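Local coordinates for Lin2891 protein (Listeria innocua, PDB 3DB0) that is a putative pyridoxamine 5'-phosphate oxidase of the FMN-binding split-barrel type, probably a flavin-dependent oxidoreductase whose substrate is not established, at residues Ala76-Glu87 with Val115-Leu126. Residues are numbered along the deposited sequence; the frame is centred on the assembly and turned at random.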
# COMPACT_ATOMS: atom_id res chain seq x y z
N ALA B 76 2.11 10.15 13.44
CA ALA B 76 2.07 9.41 14.71
C ALA B 76 2.16 7.96 14.22
O ALA B 76 1.54 7.59 13.20
CB ALA B 76 0.79 9.62 15.45
N PHE B 77 2.93 7.15 14.91
CA PHE B 77 3.10 5.76 14.51
C PHE B 77 3.19 4.88 15.72
O PHE B 77 3.14 5.36 16.85
CB PHE B 77 4.30 5.58 13.58
CG PHE B 77 5.60 5.94 14.19
CD1 PHE B 77 6.02 7.26 14.21
CD2 PHE B 77 6.41 4.95 14.77
CE1 PHE B 77 7.22 7.60 14.81
CE2 PHE B 77 7.59 5.30 15.37
CZ PHE B 77 8.00 6.62 15.38
N LEU B 78 3.29 3.59 15.47
CA LEU B 78 3.29 2.62 16.52
C LEU B 78 4.58 1.85 16.64
O LEU B 78 5.20 1.46 15.65
CB LEU B 78 2.17 1.57 16.28
CG LEU B 78 0.72 2.06 16.21
CD1 LEU B 78 -0.23 0.87 15.73
CD2 LEU B 78 0.35 2.67 17.55
N GLU B 79 4.95 1.65 17.91
CA GLU B 79 6.00 0.72 18.26
C GLU B 79 5.32 -0.40 19.06
O GLU B 79 4.73 -0.18 20.11
CB GLU B 79 7.11 1.40 19.07
CG GLU B 79 8.02 0.37 19.60
CD GLU B 79 9.12 0.88 20.53
OE1 GLU B 79 9.35 2.09 20.66
OE2 GLU B 79 9.76 0.02 21.14
N ILE B 80 5.36 -1.60 18.51
CA ILE B 80 4.71 -2.77 19.09
C ILE B 80 5.73 -3.87 19.47
O ILE B 80 6.45 -4.38 18.61
CB ILE B 80 3.75 -3.38 18.05
CG1 ILE B 80 2.69 -2.37 17.64
CG2 ILE B 80 3.11 -4.68 18.58
CD1 ILE B 80 1.78 -2.79 16.51
N ASN B 81 5.80 -4.24 20.74
CA ASN B 81 6.70 -5.32 21.19
C ASN B 81 5.77 -6.43 21.53
O ASN B 81 4.79 -6.23 22.25
CB ASN B 81 7.54 -4.89 22.39
CG ASN B 81 8.48 -3.72 22.04
OD1 ASN B 81 8.22 -2.58 22.40
ND2 ASN B 81 9.51 -4.00 21.28
N GLY B 82 6.04 -7.58 20.92
CA GLY B 82 5.15 -8.71 21.03
C GLY B 82 5.79 -10.06 20.91
O GLY B 82 6.99 -10.18 20.78
N LEU B 83 4.95 -11.05 20.99
CA LEU B 83 5.34 -12.41 20.92
C LEU B 83 4.77 -13.02 19.66
O LEU B 83 3.54 -13.02 19.44
CB LEU B 83 4.84 -13.14 22.18
CG LEU B 83 5.58 -12.83 23.48
CD1 LEU B 83 4.91 -13.55 24.71
CD2 LEU B 83 7.05 -13.26 23.33
N ALA B 84 5.69 -13.54 18.85
CA ALA B 84 5.37 -14.10 17.55
C ALA B 84 5.41 -15.61 17.61
O ALA B 84 6.22 -16.21 18.33
CB ALA B 84 6.31 -13.50 16.41
N SER B 85 4.48 -16.18 16.85
CA SER B 85 4.26 -17.62 16.71
C SER B 85 3.67 -17.93 15.37
O SER B 85 3.20 -17.06 14.64
CB SER B 85 3.37 -18.16 17.86
OG SER B 85 2.06 -17.67 17.76
N LEU B 86 3.75 -19.19 14.99
CA LEU B 86 3.20 -19.62 13.72
C LEU B 86 1.75 -20.01 13.99
O LEU B 86 1.45 -20.82 14.90
CB LEU B 86 4.03 -20.77 13.12
CG LEU B 86 5.52 -20.40 12.85
CD1 LEU B 86 6.29 -21.52 12.15
CD2 LEU B 86 5.56 -19.10 12.03
N GLU B 87 0.86 -19.40 13.22
CA GLU B 87 -0.59 -19.63 13.31
C GLU B 87 -0.88 -21.05 12.94
O GLU B 87 -0.47 -21.51 11.90
CB GLU B 87 -1.36 -18.70 12.37
CG GLU B 87 -2.87 -18.90 12.42
CD GLU B 87 -3.41 -18.73 13.81
OE1 GLU B 87 -3.18 -17.66 14.39
OE2 GLU B 87 -4.08 -19.66 14.33
N VAL B 115 1.77 -18.43 8.38
CA VAL B 115 1.37 -17.15 8.90
C VAL B 115 2.01 -16.95 10.28
O VAL B 115 1.96 -17.85 11.13
CB VAL B 115 -0.18 -17.03 8.96
CG1 VAL B 115 -0.64 -15.71 9.74
CG2 VAL B 115 -0.81 -17.12 7.53
N ILE B 116 2.68 -15.82 10.40
CA ILE B 116 3.23 -15.34 11.66
C ILE B 116 2.20 -14.48 12.35
O ILE B 116 1.76 -13.42 11.85
CB ILE B 116 4.56 -14.60 11.49
CG1 ILE B 116 5.56 -15.54 10.80
CG2 ILE B 116 5.07 -14.13 12.89
CD1 ILE B 116 6.84 -14.89 10.23
N LYS B 117 1.81 -14.96 13.52
CA LYS B 117 0.85 -14.28 14.38
C LYS B 117 1.63 -13.51 15.38
O LYS B 117 2.59 -14.02 15.95
CB LYS B 117 -0.03 -15.30 15.12
CG LYS B 117 -1.04 -14.67 16.11
CD LYS B 117 -1.68 -15.74 17.05
CE LYS B 117 -2.84 -15.15 17.75
NZ LYS B 117 -3.54 -16.11 18.68
N ILE B 118 1.27 -12.25 15.57
CA ILE B 118 1.95 -11.44 16.58
C ILE B 118 0.97 -10.92 17.60
O ILE B 118 0.07 -10.11 17.28
CB ILE B 118 2.76 -10.28 15.96
CG1 ILE B 118 3.81 -10.83 14.99
CG2 ILE B 118 3.37 -9.39 17.06
CD1 ILE B 118 4.25 -9.87 13.96
N VAL B 119 1.19 -11.36 18.84
CA VAL B 119 0.39 -10.93 20.00
C VAL B 119 1.11 -9.79 20.71
O VAL B 119 2.18 -9.94 21.27
CB VAL B 119 0.05 -12.14 20.97
CG1 VAL B 119 -0.68 -11.67 22.25
CG2 VAL B 119 -0.79 -13.16 20.25
N PRO B 120 0.53 -8.59 20.69
CA PRO B 120 1.23 -7.47 21.32
C PRO B 120 1.29 -7.52 22.82
O PRO B 120 0.32 -7.90 23.45
CB PRO B 120 0.34 -6.28 20.94
CG PRO B 120 -0.44 -6.75 19.75
CD PRO B 120 -0.73 -8.16 20.07
N GLU B 121 2.42 -7.11 23.39
CA GLU B 121 2.58 -7.11 24.85
C GLU B 121 2.61 -5.66 25.31
O GLU B 121 2.13 -5.29 26.40
CB GLU B 121 3.84 -7.88 25.28
CG GLU B 121 3.76 -9.36 24.96
CD GLU B 121 2.64 -10.07 25.75
OE1 GLU B 121 2.25 -9.58 26.83
OE2 GLU B 121 2.20 -11.14 25.30
N GLN B 122 3.13 -4.83 24.44
CA GLN B 122 3.23 -3.38 24.66
C GLN B 122 3.07 -2.66 23.36
O GLN B 122 3.68 -3.04 22.36
CB GLN B 122 4.60 -3.10 25.24
CG GLN B 122 4.72 -3.76 26.62
CD GLN B 122 6.00 -4.58 26.86
OE1 GLN B 122 6.83 -4.80 25.94
NE2 GLN B 122 6.13 -5.10 28.09
N ILE B 123 2.26 -1.60 23.36
CA ILE B 123 2.09 -0.74 22.20
C ILE B 123 2.23 0.68 22.59
O ILE B 123 1.50 1.13 23.45
CB ILE B 123 0.73 -0.88 21.51
CG1 ILE B 123 0.38 -2.35 21.25
CG2 ILE B 123 0.77 -0.09 20.24
CD1 ILE B 123 -0.90 -2.57 20.53
N ARG B 124 3.20 1.37 21.96
CA ARG B 124 3.44 2.76 22.21
C ARG B 124 3.14 3.55 20.95
O ARG B 124 3.51 3.12 19.83
CB ARG B 124 4.89 3.02 22.55
CG ARG B 124 5.32 2.51 23.87
CD ARG B 124 6.48 3.35 24.34
NE ARG B 124 7.68 3.04 23.58
CZ ARG B 124 8.74 3.83 23.51
NH1 ARG B 124 8.73 5.01 24.13
NH2 ARG B 124 9.79 3.44 22.79
N ILE B 125 2.40 4.64 21.12
CA ILE B 125 2.17 5.56 20.01
C ILE B 125 3.24 6.59 20.17
O ILE B 125 3.31 7.29 21.19
CB ILE B 125 0.81 6.28 19.98
CG1 ILE B 125 -0.37 5.33 19.90
CG2 ILE B 125 0.66 7.14 18.70
CD1 ILE B 125 -1.73 6.13 19.93
N LEU B 126 4.04 6.70 19.13
CA LEU B 126 5.11 7.64 19.08
C LEU B 126 4.81 8.76 18.11
O LEU B 126 4.00 8.60 17.18
CB LEU B 126 6.38 6.88 18.66
CG LEU B 126 6.85 5.76 19.59
CD1 LEU B 126 8.10 5.07 19.00
CD2 LEU B 126 7.12 6.27 21.00
O HOH W 1 1.09 -20.93 9.75
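Segments 76-87 and 115-126 run antiparallel, Phe77 pairing with Leu126 at one end and Leu86 with Ile116 near the other, and a classic beta bulge divides the ladder: Glu121 N (2.8 Å) and Gln122 N (3.1 Å) both donate to Asn81 O. The extra residue shifts the register by one as the second strand turns its corner, and the bulge lets the long ribbon bend round the barrel while the strands stay paired on both sides of it. Gly82 sits at the bend, where its CA lies 3.2 Å from Val119 O.

One face carries a row of aliphatic groups. Leu78 CD2 lies 3.6 Å from Ile125 CG1, the two side chains running alongside each other, and also touches Ile123 CG2; beyond the bulge Ala84 CB touches both Ile116 CG2 and Ile118 CG1. On the other face Leu126 CB sits over the Phe77 ring, 3.9 Å from its centroid. The extended Glu79, CG anti to the backbone N (chi1 170°), runs beside Arg124 and forms a salt bridge from OE1 to Arg124 NH2 at 2.6 Å; the bond is bent (133° at the hydrogen), and the carboxylate and guanidinium planes stand 70° apart.

The aliphatic face meets helix 6-16 through Leu78 and Ile125, and helix 53-60 through Ala84 and Leu86. Phe77 instead meets Tyr34 of the second subunit edge-to-face, while strands 63-68 and 43-49 flank the pair in the barrel.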